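Local coordinates for teichoic acid biosynthesis protein F (Staphylococcus epidermidis, PDB 3L7I) that probably takes part in teichoic acid biosynthesis, as its name implies, and carries a GT-B-type domain pair in its C-terminal part, at residues V540-T546 with S616-D622; L566-Y570 with G595-A600; E572-Y577 with A674-L680. All coordinates share one frame; numbering follows the deposited sequence.

Interaction 1 (V540-T546 with S616-D622)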
ATOM      1  N   VAL A 540     -54.302  41.487   4.097  1.00 67.50           N
ATOM      2  CA  VAL A 540     -53.511  40.262   4.061  1.00 65.86           C
ATOM      3  C   VAL A 540     -52.845  39.872   5.381  1.00 64.38           C
ATOM      4  O   VAL A 540     -51.936  40.560   5.858  1.00 64.75           O
ATOM      5  CB  VAL A 540     -52.435  40.366   2.970  1.00 66.75           C
ATOM      6  CG1 VAL A 540     -51.436  39.220   3.084  1.00 65.27           C
ATOM      7  CG2 VAL A 540     -53.081  40.405   1.611  1.00 68.20           C
ATOM      8  N   ILE A 541     -53.298  38.758   5.955  1.00 62.90           N
ATOM      9  CA  ILE A 541     -52.654  38.187   7.136  1.00 61.70           C
ATOM     10  C   ILE A 541     -51.637  37.113   6.706  1.00 60.94           C
ATOM     11  O   ILE A 541     -51.900  36.320   5.780  1.00 60.83           O
ATOM     12  CB  ILE A 541     -53.708  37.575   8.098  1.00 60.84           C
ATOM     13  CG1 ILE A 541     -54.613  38.656   8.666  1.00 61.74           C
ATOM     14  CG2 ILE A 541     -53.062  36.882   9.256  1.00 59.90           C
ATOM     15  CD1 ILE A 541     -55.913  38.105   9.188  1.00 61.22           C
ATOM     16  N   MET A 542     -50.471  37.111   7.351  1.00 60.66           N
ATOM     17  CA  MET A 542     -49.501  36.027   7.162  1.00 60.03           C
ATOM     18  C   MET A 542     -49.317  35.229   8.432  1.00 59.16           C
ATOM     19  O   MET A 542     -49.195  35.793   9.512  1.00 59.24           O
ATOM     20  CB  MET A 542     -48.139  36.541   6.716  1.00 60.66           C
ATOM     21  CG  MET A 542     -47.486  35.603   5.716  1.00 60.67           C
ATOM     22  SD  MET A 542     -45.693  35.498   5.820  1.00 60.84           S
ATOM     23  CE  MET A 542     -45.355  36.966   6.767  1.00 61.27           C
ATOM     24  N   TYR A 543     -49.267  33.913   8.299  1.00 58.60           N
ATOM     25  CA  TYR A 543     -49.172  33.056   9.472  1.00 58.08           C
ATOM     26  C   TYR A 543     -47.966  32.155   9.337  1.00 58.12           C
ATOM     27  O   TYR A 543     -47.886  31.367   8.410  1.00 58.19           O
ATOM     28  CB  TYR A 543     -50.439  32.224   9.593  1.00 57.65           C
ATOM     29  CG  TYR A 543     -50.459  31.294  10.764  1.00 57.41           C
ATOM     30  CD1 TYR A 543     -49.909  31.656  11.982  1.00 57.63           C
ATOM     31  CD2 TYR A 543     -51.053  30.052  10.664  1.00 57.21           C
ATOM     32  CE1 TYR A 543     -49.935  30.788  13.066  1.00 57.74           C
ATOM     33  CE2 TYR A 543     -51.090  29.193  11.726  1.00 57.29           C
ATOM     34  CZ  TYR A 543     -50.534  29.556  12.926  1.00 57.60           C
ATOM     35  OH  TYR A 543     -50.595  28.659  13.977  1.00 58.00           O
ATOM     36  N   ALA A 544     -47.016  32.242  10.249  1.00 58.27           N
ATOM     37  CA  ALA A 544     -45.805  31.449  10.072  1.00 58.53           C
ATOM     38  C   ALA A 544     -45.309  30.881  11.389  1.00 58.72           C
ATOM     39  O   ALA A 544     -44.451  31.462  12.048  1.00 59.08           O
ATOM     40  CB  ALA A 544     -44.740  32.286   9.419  1.00 58.96           C
ATOM     41  N   PRO A 545     -45.850  29.725  11.767  1.00 58.69           N
ATOM     42  CA  PRO A 545     -45.570  29.046  13.029  1.00 59.19           C
ATOM     43  C   PRO A 545     -44.322  28.203  12.905  1.00 59.90           C
ATOM     44  O   PRO A 545     -44.108  27.589  11.856  1.00 59.97           O
ATOM     45  CB  PRO A 545     -46.765  28.099  13.180  1.00 59.05           C
ATOM     46  CG  PRO A 545     -47.553  28.188  11.883  1.00 58.44           C
ATOM     47  CD  PRO A 545     -46.745  28.941  10.904  1.00 58.43           C
ATOM     48  N   THR A 546     -43.515  28.121  13.951  1.00 60.64           N
ATOM     49  CA  THR A 546     -42.386  27.191  13.880  1.00 61.58           C
ATOM     50  C   THR A 546     -42.828  25.735  13.890  1.00 62.18           C
ATOM     51  O   THR A 546     -43.936  25.405  14.320  1.00 62.01           O
ATOM     52  CB  THR A 546     -41.401  27.356  15.035  1.00 62.54           C
ATOM     53  OG1 THR A 546     -42.134  27.589  16.241  1.00 62.73           O
ATOM     54  CG2 THR A 546     -40.443  28.495  14.748  1.00 62.37           C
ATOM     55  N   SER A 616     -47.815  42.076   3.593  1.00 58.55           N
ATOM     56  CA  SER A 616     -48.609  41.610   4.737  1.00 57.84           C
ATOM     57  C   SER A 616     -49.020  42.726   5.682  1.00 58.40           C
ATOM     58  O   SER A 616     -48.163  43.470   6.172  1.00 58.70           O
ATOM     59  CB  SER A 616     -47.848  40.571   5.549  1.00 56.81           C
ATOM     60  OG  SER A 616     -47.675  39.365   4.838  1.00 56.45           O
ATOM     61  N   ASP A 617     -50.322  42.814   5.958  1.00 58.80           N
ATOM     62  CA  ASP A 617     -50.862  43.813   6.874  1.00 59.66           C
ATOM     63  C   ASP A 617     -50.602  43.470   8.332  1.00 59.12           C
ATOM     64  O   ASP A 617     -50.627  44.347   9.185  1.00 59.93           O
ATOM     65  CB  ASP A 617     -52.351  44.014   6.630  1.00 60.63           C
ATOM     66  CG  ASP A 617     -52.634  44.625   5.267  1.00 61.74           C
ATOM     67  OD1 ASP A 617     -52.385  45.850   5.080  1.00 63.75           O
ATOM     68  OD2 ASP A 617     -53.097  43.874   4.375  1.00 61.60           O
ATOM     69  N   CYS A 618     -50.362  42.196   8.616  1.00 61.14           N
ATOM     70  CA  CYS A 618     -49.888  41.786   9.928  1.00 61.21           C
ATOM     71  C   CYS A 618     -49.236  40.419   9.828  1.00 59.28           C
ATOM     72  O   CYS A 618     -49.388  39.734   8.818  1.00 58.05           O
ATOM     73  CB  CYS A 618     -51.019  41.755  10.957  1.00 63.75           C
ATOM     74  SG  CYS A 618     -52.311  40.508  10.666  1.00 64.00           S
ATOM     75  N   LEU A 619     -48.513  40.037  10.881  1.00 56.45           N
ATOM     76  CA  LEU A 619     -47.837  38.747  10.982  1.00 55.81           C
ATOM     77  C   LEU A 619     -48.426  37.945  12.139  1.00 56.02           C
ATOM     78  O   LEU A 619     -48.620  38.474  13.237  1.00 56.68           O
ATOM     79  CB  LEU A 619     -46.348  38.961  11.242  1.00 55.82           C
ATOM     80  CG  LEU A 619     -45.453  37.925  10.550  1.00 55.38           C
ATOM     81  CD1 LEU A 619     -44.050  37.900  11.128  1.00 55.70           C
ATOM     82  CD2 LEU A 619     -46.084  36.555  10.606  1.00 55.10           C
ATOM     83  N   ILE A 620     -48.722  36.671  11.927  1.00 55.76           N
ATOM     84  CA  ILE A 620     -49.023  35.825  13.076  1.00 56.23           C
ATOM     85  C   ILE A 620     -47.935  34.783  13.143  1.00 56.02           C
ATOM     86  O   ILE A 620     -47.652  34.093  12.152  1.00 55.63           O
ATOM     87  CB  ILE A 620     -50.384  35.130  12.980  1.00 56.66           C
ATOM     88  CG1 ILE A 620     -51.477  36.150  12.699  1.00 57.07           C
ATOM     89  CG2 ILE A 620     -50.690  34.369  14.266  1.00 57.52           C
ATOM     90  CD1 ILE A 620     -52.839  35.524  12.631  1.00 57.81           C
ATOM     91  N   THR A 621     -47.311  34.677  14.308  1.00 56.55           N
ATOM     92  CA  THR A 621     -46.238  33.722  14.482  1.00 56.70           C
ATOM     93  C   THR A 621     -46.241  33.215  15.932  1.00 57.77           C
ATOM     94  O   THR A 621     -47.221  33.426  16.652  1.00 58.36           O
ATOM     95  CB  THR A 621     -44.920  34.360  14.078  1.00 56.44           C
ATOM     96  OG1 THR A 621     -43.914  33.351  14.031  1.00 56.76           O
ATOM     97  CG2 THR A 621     -44.523  35.455  15.067  1.00 57.01           C
ATOM     98  N   ASP A 622     -45.190  32.513  16.354  1.00 58.30           N
ATOM     99  CA  ASP A 622     -45.083  32.114  17.754  1.00 59.62           C
ATOM    100  C   ASP A 622     -43.684  32.273  18.328  1.00 60.31           C
ATOM    101  O   ASP A 622     -43.435  33.234  19.049  1.00 60.80           O
ATOM    102  CB  ASP A 622     -45.612  30.700  17.985  1.00 60.41           C
ATOM    103  CG  ASP A 622     -45.162  29.739  16.933  1.00 60.02           C
ATOM    104  OD1 ASP A 622     -46.026  29.254  16.189  1.00 59.69           O
ATOM    105  OD2 ASP A 622     -43.947  29.463  16.833  1.00 60.28           O
TER
HETATM  106  O   HOH W   1     -48.825  29.452  15.943  1.00 32.00           O
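Tyr543 swings its CG anti to the backbone N (chi1 180°), which carries the ring obliquely across Ile620, with Tyr543 CD1 3.6 Å from Ile620 CG2. Pro545 CG rests over one face of the ring towards its rim, while the Ile620 carbonyl lies at the edge. On the same side of the sheet, Ile541 CG2 meets Ile620 CD1 while Ile541 CG1 touches Cys618 SG; the beta-branched isoleucines suit the extended strands and, with the small thiol, pack side by side on that face. The other side carries Met542 and Leu619, which lie alongside each other and point the same way. The methionine is bent at chi2 and chi3, bringing Met542 CE to 3.9 Å from Leu619 CG.

Parallel backbone pairing runs from Asp617 N to Val540 O, through Met542 N to Cys618 O and Ile620 N to Met542 O, to Ala544 N and Ile620 O. Acidic side chains extend it. Asp617 OD2 takes Val540 N with its anti lone pair (2.7 Å). Asp622 OD2 is gripped on its syn side by Thr546 OG1 (2.7 Å) and Thr546 N (3.2 Å), whereas OD1 forms a salt bridge with Arg548 and reaches Tyr543 OH through a water. Thr621 OG1 donates to Ala544 O. A sulfate ion lies close to Thr546, where the loops leave the sheet.

These are central strands of a six-stranded parallel, Rossmann-like sheet: strand 577-581 borders 540-543, strand 637-640 borders 618-621, and helix 670-677 covers Ile541 and Ile620 through Leu677.

Interaction 2 (L566-Y570 with G595-A600)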
ATOM      1  N   LEU A 566     -59.027  27.412  10.506  1.00 65.90           N
ATOM      2  CA  LEU A 566     -59.391  28.055   9.241  1.00 65.56           C
ATOM      3  C   LEU A 566     -60.896  28.334   9.086  1.00 67.34           C
ATOM      4  O   LEU A 566     -61.294  29.428   8.688  1.00 67.16           O
ATOM      5  CB  LEU A 566     -58.872  27.259   8.045  1.00 65.37           C
ATOM      6  CG  LEU A 566     -57.350  27.246   7.996  1.00 63.68           C
ATOM      7  CD1 LEU A 566     -56.898  26.415   6.816  1.00 63.93           C
ATOM      8  CD2 LEU A 566     -56.756  28.669   7.954  1.00 62.04           C
ATOM      9  N   ASP A 567     -61.731  27.352   9.398  1.00 69.33           N
ATOM     10  CA  ASP A 567     -63.167  27.574   9.385  1.00 71.39           C
ATOM     11  C   ASP A 567     -63.590  28.821  10.135  1.00 71.43           C
ATOM     12  O   ASP A 567     -64.349  29.637   9.606  1.00 72.11           O
ATOM     13  CB  ASP A 567     -63.909  26.380   9.956  1.00 73.75           C
ATOM     14  CG  ASP A 567     -64.431  25.479   8.882  1.00 75.22           C
ATOM     15  OD1 ASP A 567     -64.850  26.017   7.810  1.00 75.30           O
ATOM     16  OD2 ASP A 567     -64.422  24.241   9.106  1.00 76.52           O
ATOM     17  N   ASN A 568     -63.125  28.961  11.375  1.00 71.02           N
ATOM     18  CA  ASN A 568     -63.530  30.112  12.162  1.00 71.42           C
ATOM     19  C   ASN A 568     -63.046  31.348  11.445  1.00 69.74           C
ATOM     20  O   ASN A 568     -63.821  32.284  11.196  1.00 70.63           O
ATOM     21  CB  ASN A 568     -62.964  30.086  13.580  1.00 71.30           C
ATOM     22  CG  ASN A 568     -63.642  31.091  14.485  1.00 72.60           C
ATOM     23  OD1 ASN A 568     -64.860  31.059  14.634  1.00 74.90           O
ATOM     24  ND2 ASN A 568     -62.866  31.998  15.079  1.00 71.42           N
ATOM     25  N   LEU A 569     -61.758  31.332  11.112  1.00 67.58           N
ATOM     26  CA  LEU A 569     -61.115  32.432  10.434  1.00 66.04           C
ATOM     27  C   LEU A 569     -61.899  32.799   9.172  1.00 66.80           C
ATOM     28  O   LEU A 569     -62.198  33.965   8.926  1.00 67.03           O
ATOM     29  CB  LEU A 569     -59.664  32.049  10.111  1.00 64.07           C
ATOM     30  CG  LEU A 569     -58.598  32.400  11.146  1.00 62.95           C
ATOM     31  CD1 LEU A 569     -57.252  32.081  10.609  1.00 61.34           C
ATOM     32  CD2 LEU A 569     -58.627  33.873  11.446  1.00 62.80           C
ATOM     33  N   TYR A 570     -62.240  31.790   8.385  1.00 67.48           N
ATOM     34  CA  TYR A 570     -62.992  31.989   7.154  1.00 68.54           C
ATOM     35  C   TYR A 570     -64.333  32.670   7.428  1.00 70.60           C
ATOM     36  O   TYR A 570     -64.697  33.607   6.738  1.00 71.08           O
ATOM     37  CB  TYR A 570     -63.187  30.630   6.479  1.00 69.37           C
ATOM     38  CG  TYR A 570     -63.717  30.628   5.065  1.00 70.44           C
ATOM     39  CD1 TYR A 570     -63.488  31.687   4.175  1.00 69.89           C
ATOM     40  CD2 TYR A 570     -64.418  29.542   4.606  1.00 72.25           C
ATOM     41  CE1 TYR A 570     -63.978  31.641   2.876  1.00 71.18           C
ATOM     42  CE2 TYR A 570     -64.903  29.498   3.333  1.00 73.50           C
ATOM     43  CZ  TYR A 570     -64.682  30.530   2.467  1.00 72.97           C
ATOM     44  OH  TYR A 570     -65.195  30.385   1.193  1.00 74.60           O
ATOM     45  N   GLY A 595     -61.944  24.055   0.021  1.00 75.00           N
ATOM     46  CA  GLY A 595     -62.949  24.718   0.823  1.00 75.26           C
ATOM     47  C   GLY A 595     -62.530  26.130   1.197  1.00 73.05           C
ATOM     48  O   GLY A 595     -63.343  26.911   1.686  1.00 73.37           O
ATOM     49  N   TYR A 596     -61.264  26.465   0.966  1.00 71.08           N
ATOM     50  CA  TYR A 596     -60.732  27.753   1.378  1.00 69.10           C
ATOM     51  C   TYR A 596     -60.078  28.489   0.221  1.00 68.51           C
ATOM     52  O   TYR A 596     -59.298  29.432   0.435  1.00 66.85           O
ATOM     53  CB  TYR A 596     -59.724  27.586   2.524  1.00 67.32           C
ATOM     54  CG  TYR A 596     -60.273  26.853   3.742  1.00 68.08           C
ATOM     55  CD1 TYR A 596     -61.398  27.326   4.416  1.00 69.01           C
ATOM     56  CD2 TYR A 596     -59.662  25.696   4.219  1.00 68.16           C
ATOM     57  CE1 TYR A 596     -61.904  26.673   5.513  1.00 70.02           C
ATOM     58  CE2 TYR A 596     -60.166  25.035   5.338  1.00 69.16           C
ATOM     59  CZ  TYR A 596     -61.292  25.534   5.973  1.00 70.10           C
ATOM     60  OH  TYR A 596     -61.798  24.890   7.079  1.00 71.40           O
ATOM     61  N   GLU A 597     -60.399  28.081  -1.006  1.00 70.14           N
ATOM     62  CA  GLU A 597     -59.822  28.754  -2.167  1.00 70.02           C
ATOM     63  C   GLU A 597     -60.080  30.265  -2.136  1.00 69.50           C
ATOM     64  O   GLU A 597     -61.194  30.704  -1.871  1.00 70.51           O
ATOM     65  CB  GLU A 597     -60.222  28.115  -3.519  1.00 72.30           C
ATOM     66  CG  GLU A 597     -61.423  27.178  -3.540  1.00 74.55           C
ATOM     67  CD  GLU A 597     -61.101  25.774  -3.027  1.00 74.76           C
ATOM     68  OE1 GLU A 597     -61.507  24.755  -3.646  1.00 76.93           O
ATOM     69  OE2 GLU A 597     -60.433  25.702  -1.981  1.00 72.94           O
ATOM     70  N   ASN A 598     -59.031  31.050  -2.374  1.00 68.16           N
ATOM     71  CA  ASN A 598     -59.146  32.519  -2.385  1.00 67.86           C
ATOM     72  C   ASN A 598     -59.246  33.107  -0.990  1.00 66.57           C
ATOM     73  O   ASN A 598     -59.402  34.322  -0.833  1.00 66.49           O
ATOM     74  CB  ASN A 598     -60.355  32.977  -3.205  1.00 70.07           C
ATOM     75  CG  ASN A 598     -60.207  32.668  -4.677  1.00 71.62           C
ATOM     76  OD1 ASN A 598     -59.134  32.854  -5.256  1.00 71.04           O
ATOM     77  ND2 ASN A 598     -61.286  32.197  -5.298  1.00 73.89           N
ATOM     78  N   PHE A 599     -59.192  32.241   0.019  1.00 65.89           N
ATOM     79  CA  PHE A 599     -59.147  32.720   1.391  1.00 64.78           C
ATOM     80  C   PHE A 599     -57.811  32.429   2.039  1.00 62.98           C
ATOM     81  O   PHE A 599     -57.120  33.345   2.449  1.00 61.86           O
ATOM     82  CB  PHE A 599     -60.286  32.168   2.256  1.00 65.84           C
ATOM     83  CG  PHE A 599     -60.120  32.504   3.713  1.00 64.89           C
ATOM     84  CD1 PHE A 599     -59.919  33.819   4.106  1.00 64.26           C
ATOM     85  CD2 PHE A 599     -60.107  31.514   4.674  1.00 64.85           C
ATOM     86  CE1 PHE A 599     -59.736  34.135   5.422  1.00 63.63           C
ATOM     87  CE2 PHE A 599     -59.922  31.826   5.986  1.00 64.23           C
ATOM     88  CZ  PHE A 599     -59.740  33.139   6.367  1.00 63.62           C
ATOM     89  N   ALA A 600     -57.471  31.147   2.142  1.00 62.97           N
ATOM     90  CA  ALA A 600     -56.183  30.719   2.684  1.00 61.63           C
ATOM     91  C   ALA A 600     -55.308  30.128   1.583  1.00 61.77           C
ATOM     92  O   ALA A 600     -55.625  29.084   1.011  1.00 62.97           O
ATOM     93  CB  ALA A 600     -56.378  29.719   3.815  1.00 61.78           C
TER
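Tyr570 and Phe599 both set CG anti to their own backbone N (chi1 -169° and 172°), directing each ring toward the other segment. They come to lie nearly parallel but slid apart, barely overlapping: Tyr570 CD1 sits over one face of Phe599, 3.4 Å from Phe599 CD2. Tyr596 takes a different first torsion, with CG anti to the carbonyl carbon and beside the backbone N. Its ring stands almost perpendicular to that of Tyr570 in an offset edge-to-face pair, the planes at 85° and the centroids 5.7 Å apart, with Tyr596 offering the edge. One face of Tyr596 is met by Leu566 CB, which lies above it in a CH-pi contact 3.9 Å from the ring centroid.

The three rings form an aromatic cluster between helix 566-573 and the loop that feeds edge strand 600-602. That helix is the crossover of a beta-alpha-beta unit joining strands 539-543 and 577-581, and the cluster joins its first turn to that loop. Large flat side chains suit this place because they can span from an irregular loop to the helix and pack face and edge together.

Deeper in, Leu569 CB meets the edge of Phe599 at CZ (3.9 Å), and Leu566 CD2 reaches Ala600 CB, a small residue where the strand begins. Ile579 of the neighbouring strand packs against Leu569, Phe599 and Ala600. The loop holds its own shape: Tyr596 O accepts both Phe599 N and Ala600 N, and Glu597 OE2 receives weak bonds from the amides of Gly595 and Tyr596. Gly595 adopts backbone angles that would jam a CB against the preceding carbonyl. Its O approaches Tyr570 CE2 obliquely.

Interaction 3 (E572-Y577 with A674-L680)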
ATOM      1  N   GLU A 572     -65.093  34.525  10.057  1.00 72.14           N
ATOM      2  CA  GLU A 572     -64.920  35.781  10.786  1.00 72.09           C
ATOM      3  C   GLU A 572     -64.190  36.854  10.004  1.00 70.68           C
ATOM      4  O   GLU A 572     -64.304  38.033  10.313  1.00 71.27           O
ATOM      5  CB  GLU A 572     -64.152  35.539  12.098  1.00 71.25           C
ATOM      6  CG  GLU A 572     -64.956  34.857  13.189  1.00 73.29           C
ATOM      7  CD  GLU A 572     -66.147  35.689  13.659  1.00 75.88           C
ATOM      8  OE1 GLU A 572     -65.993  36.920  13.797  1.00 75.84           O
ATOM      9  OE2 GLU A 572     -67.235  35.115  13.899  1.00 80.04           O
ATOM     10  N   LEU A 573     -63.424  36.444   9.007  1.00 69.07           N
ATOM     11  CA  LEU A 573     -62.510  37.362   8.348  1.00 67.68           C
ATOM     12  C   LEU A 573     -62.509  37.193   6.835  1.00 67.61           C
ATOM     13  O   LEU A 573     -61.927  38.007   6.123  1.00 67.01           O
ATOM     14  CB  LEU A 573     -61.084  37.153   8.885  1.00 65.55           C
ATOM     15  CG  LEU A 573     -60.894  37.389  10.381  1.00 65.64           C
ATOM     16  CD1 LEU A 573     -59.539  36.931  10.861  1.00 63.84           C
ATOM     17  CD2 LEU A 573     -61.100  38.848  10.691  1.00 66.49           C
ATOM     18  N   GLY A 574     -63.165  36.145   6.353  1.00 80.24           N
ATOM     19  CA  GLY A 574     -63.123  35.786   4.948  1.00 78.72           C
ATOM     20  C   GLY A 574     -63.604  36.810   3.932  1.00 79.61           C
ATOM     21  O   GLY A 574     -63.492  36.580   2.724  1.00 78.53           O
ATOM     22  N   ASP A 575     -64.140  37.931   4.400  1.00 70.91           N
ATOM     23  CA  ASP A 575     -64.651  38.948   3.490  1.00 72.47           C
ATOM     24  C   ASP A 575     -63.769  40.181   3.526  1.00 71.55           C
ATOM     25  O   ASP A 575     -63.836  41.024   2.639  1.00 72.55           O
ATOM     26  CB  ASP A 575     -66.105  39.330   3.815  1.00 77.26           C
ATOM     27  CG  ASP A 575     -67.121  38.255   3.397  1.00 80.49           C
ATOM     28  OD1 ASP A 575     -66.870  37.511   2.414  1.00 78.54           O
ATOM     29  OD2 ASP A 575     -68.187  38.171   4.053  1.00 85.76           O
ATOM     30  N   ASP A 576     -62.944  40.292   4.555  1.00 70.79           N
ATOM     31  CA  ASP A 576     -62.050  41.436   4.676  1.00 69.48           C
ATOM     32  C   ASP A 576     -60.602  41.033   4.397  1.00 66.93           C
ATOM     33  O   ASP A 576     -59.794  41.853   3.963  1.00 66.56           O
ATOM     34  CB  ASP A 576     -62.152  42.062   6.074  1.00 72.27           C
ATOM     35  CG  ASP A 576     -63.516  42.703   6.343  1.00 77.86           C
ATOM     36  OD1 ASP A 576     -63.997  43.474   5.479  1.00 79.38           O
ATOM     37  OD2 ASP A 576     -64.095  42.452   7.435  1.00 81.27           O
ATOM     38  N   TYR A 577     -60.292  39.762   4.635  1.00 65.72           N
ATOM     39  CA  TYR A 577     -58.915  39.278   4.625  1.00 63.75           C
ATOM     40  C   TYR A 577     -58.649  38.072   3.741  1.00 63.29           C
ATOM     41  O   TYR A 577     -59.530  37.275   3.408  1.00 64.26           O
ATOM     42  CB  TYR A 577     -58.481  38.893   6.037  1.00 62.74           C
ATOM     43  CG  TYR A 577     -58.305  40.048   6.980  1.00 62.94           C
ATOM     44  CD1 TYR A 577     -57.084  40.704   7.080  1.00 61.95           C
ATOM     45  CD2 TYR A 577     -59.360  40.476   7.787  1.00 64.42           C
ATOM     46  CE1 TYR A 577     -56.924  41.763   7.951  1.00 62.42           C
ATOM     47  CE2 TYR A 577     -59.211  41.528   8.658  1.00 65.95           C
ATOM     48  CZ  TYR A 577     -57.989  42.172   8.741  1.00 64.45           C
ATOM     49  OH  TYR A 577     -57.830  43.231   9.615  1.00 67.63           O
ATOM     50  N   ALA A 674     -58.966  35.911  16.453  1.00 73.16           N
ATOM     51  CA  ALA A 674     -59.912  36.159  15.360  1.00 72.75           C
ATOM     52  C   ALA A 674     -60.655  37.475  15.567  1.00 75.03           C
ATOM     53  O   ALA A 674     -60.665  38.334  14.698  1.00 74.89           O
ATOM     54  CB  ALA A 674     -60.896  35.006  15.218  1.00 72.26           C
ATOM     55  N   LYS A 675     -61.269  37.641  16.725  1.00 77.26           N
ATOM     56  CA  LYS A 675     -62.015  38.852  16.988  1.00 79.63           C
ATOM     57  C   LYS A 675     -61.113  40.074  16.852  1.00 80.15           C
ATOM     58  O   LYS A 675     -61.496  41.070  16.256  1.00 81.14           O
ATOM     59  CB  LYS A 675     -62.656  38.782  18.377  1.00 82.05           C
ATOM     60  CG  LYS A 675     -63.666  37.634  18.557  1.00 81.94           C
ATOM     61  CD  LYS A 675     -64.766  37.662  17.482  1.00 81.50           C
ATOM     62  CE  LYS A 675     -65.933  36.734  17.833  1.00 82.18           C
ATOM     63  NZ  LYS A 675     -67.033  36.804  16.819  1.00 82.44           N
ATOM     64  N   GLU A 676     -59.905  39.983  17.388  1.00 81.38           N
ATOM     65  CA  GLU A 676     -58.954  41.094  17.364  1.00 82.61           C
ATOM     66  C   GLU A 676     -58.610  41.583  15.941  1.00 81.41           C
ATOM     67  O   GLU A 676     -58.636  42.790  15.674  1.00 83.41           O
ATOM     68  CB  GLU A 676     -57.683  40.694  18.117  1.00 82.34           C
ATOM     69  CG  GLU A 676     -56.754  41.843  18.456  1.00 84.61           C
ATOM     70  CD  GLU A 676     -56.993  42.406  19.839  1.00 87.93           C
ATOM     71  OE1 GLU A 676     -58.143  42.822  20.133  1.00 89.65           O
ATOM     72  OE2 GLU A 676     -56.024  42.439  20.630  1.00 89.01           O
ATOM     73  N   LEU A 677     -58.279  40.646  15.047  1.00 76.31           N
ATOM     74  CA  LEU A 677     -58.045  40.925  13.615  1.00 74.73           C
ATOM     75  C   LEU A 677     -59.175  41.715  12.900  1.00 75.75           C
ATOM     76  O   LEU A 677     -58.944  42.384  11.883  1.00 75.32           O
ATOM     77  CB  LEU A 677     -57.807  39.608  12.862  1.00 71.99           C
ATOM     78  CG  LEU A 677     -56.411  38.966  12.798  1.00 70.15           C
ATOM     79  CD1 LEU A 677     -55.410  39.607  13.741  1.00 71.40           C
ATOM     80  CD2 LEU A 677     -56.459  37.447  13.036  1.00 68.67           C
ATOM     81  N   LYS A 678     -60.398  41.614  13.416  1.00103.12           N
ATOM     82  CA  LYS A 678     -61.539  42.261  12.782  1.00104.52           C
ATOM     83  C   LYS A 678     -61.167  43.698  12.438  1.00106.65           C
ATOM     84  O   LYS A 678     -61.456  44.185  11.345  1.00106.88           O
ATOM     85  CB  LYS A 678     -62.744  42.247  13.719  1.00106.42           C
ATOM     86  CG  LYS A 678     -64.067  42.044  13.028  1.00106.66           C
ATOM     87  CD  LYS A 678     -64.032  40.781  12.191  1.00103.89           C
ATOM     88  CE  LYS A 678     -65.348  40.042  12.291  1.00104.41           C
ATOM     89  NZ  LYS A 678     -65.524  39.576  13.685  1.00105.25           N
ATOM     90  N   ASN A 679     -60.501  44.356  13.381  1.00 82.46           N
ATOM     91  CA  ASN A 679     -60.152  45.763  13.267  1.00 85.28           C
ATOM     92  C   ASN A 679     -58.657  45.995  13.491  1.00 85.37           C
ATOM     93  O   ASN A 679     -58.217  46.287  14.611  1.00 87.17           O
ATOM     94  CB  ASN A 679     -60.971  46.570  14.273  1.00 88.70           C
ATOM     95  CG  ASN A 679     -60.696  48.053  14.191  1.00 92.19           C
ATOM     96  OD1 ASN A 679     -59.878  48.495  13.383  1.00 92.14           O
ATOM     97  ND2 ASN A 679     -61.379  48.835  15.030  1.00 95.50           N
ATOM     98  N   LEU A 680     -57.877  45.858  12.420  1.00 86.58           N
ATOM     99  CA  LEU A 680     -56.430  46.022  12.518  1.00 86.62           C
ATOM    100  C   LEU A 680     -56.027  47.372  13.117  1.00 90.71           C
ATOM    101  O   LEU A 680     -55.174  47.429  14.005  1.00 91.76           O
ATOM    102  CB  LEU A 680     -55.744  45.810  11.164  1.00 84.51           C
ATOM    103  CG  LEU A 680     -55.167  44.415  10.912  1.00 80.68           C
ATOM    104  CD1 LEU A 680     -54.093  44.469   9.843  1.00 79.51           C
ATOM    105  CD2 LEU A 680     -54.602  43.823  12.191  1.00 80.44           C
TER
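The ring of Tyr577 meets Leu680 at its edge, where Leu680 CG lies near the ring plane and 3.2 Å from Tyr577 OH; Leu573 O of its own segment also lies in that plane. The hydroxyl donates a weak hydrogen bond to Leu677 O (2.7 Å), which gives this buried phenol a polar partner. The other flat group, the carboxylate of Glu572, is gripped at OE1 by two lysines, both in salt bridges. Lys678 NZ meets Glu572 OE1 nearly along its C-O bond at 2.7 Å. Lys675 NZ makes a longer, weak bond to Glu572 OE1 (3.2 Å).

This joins two neighbouring helices, 566-573 and 670-677, which pack on one side of the parallel, Rossmann-like sheet. The salt-bridge network occupies their outer rim, where two exposed lysines reach the partly exposed Glu572. Lys678 bends at three torsions to bring its amine back to Glu572, and its CD rests on Leu573 CD2. Inside, the side chains of Leu573 and Leu677 cross at about a right angle, with Leu573 CD1 3.8 Å from Leu677 CB. Leu573 O takes the amides of Asp576 and Tyr577, turning the chain from the helix into strand 577-581; Tyr577 also packs on Ile541 of strand 539-543.

How the interactions relate
Interaction 1 lies in the sheet core and is built from backbone pairing, with apolar side chains on both faces and carboxylates at its ends. Interactions 2 and 3 lie farther out and share helix 566-573, one using its first turn and the other its end. Interaction 2 is aromatic and partly buried; interaction 3 combines buried leucines with a charged rim. Interactions 1 and 3 touch directly, and besides the packing on the sheet face Leu680 CD1 lies against Asp617 O. Interactions 2 and 3 touch where Phe599 packs on Gly574 and the Tyr577 backbone. Interactions 1 and 2 do not touch, though the same crossover links their elements.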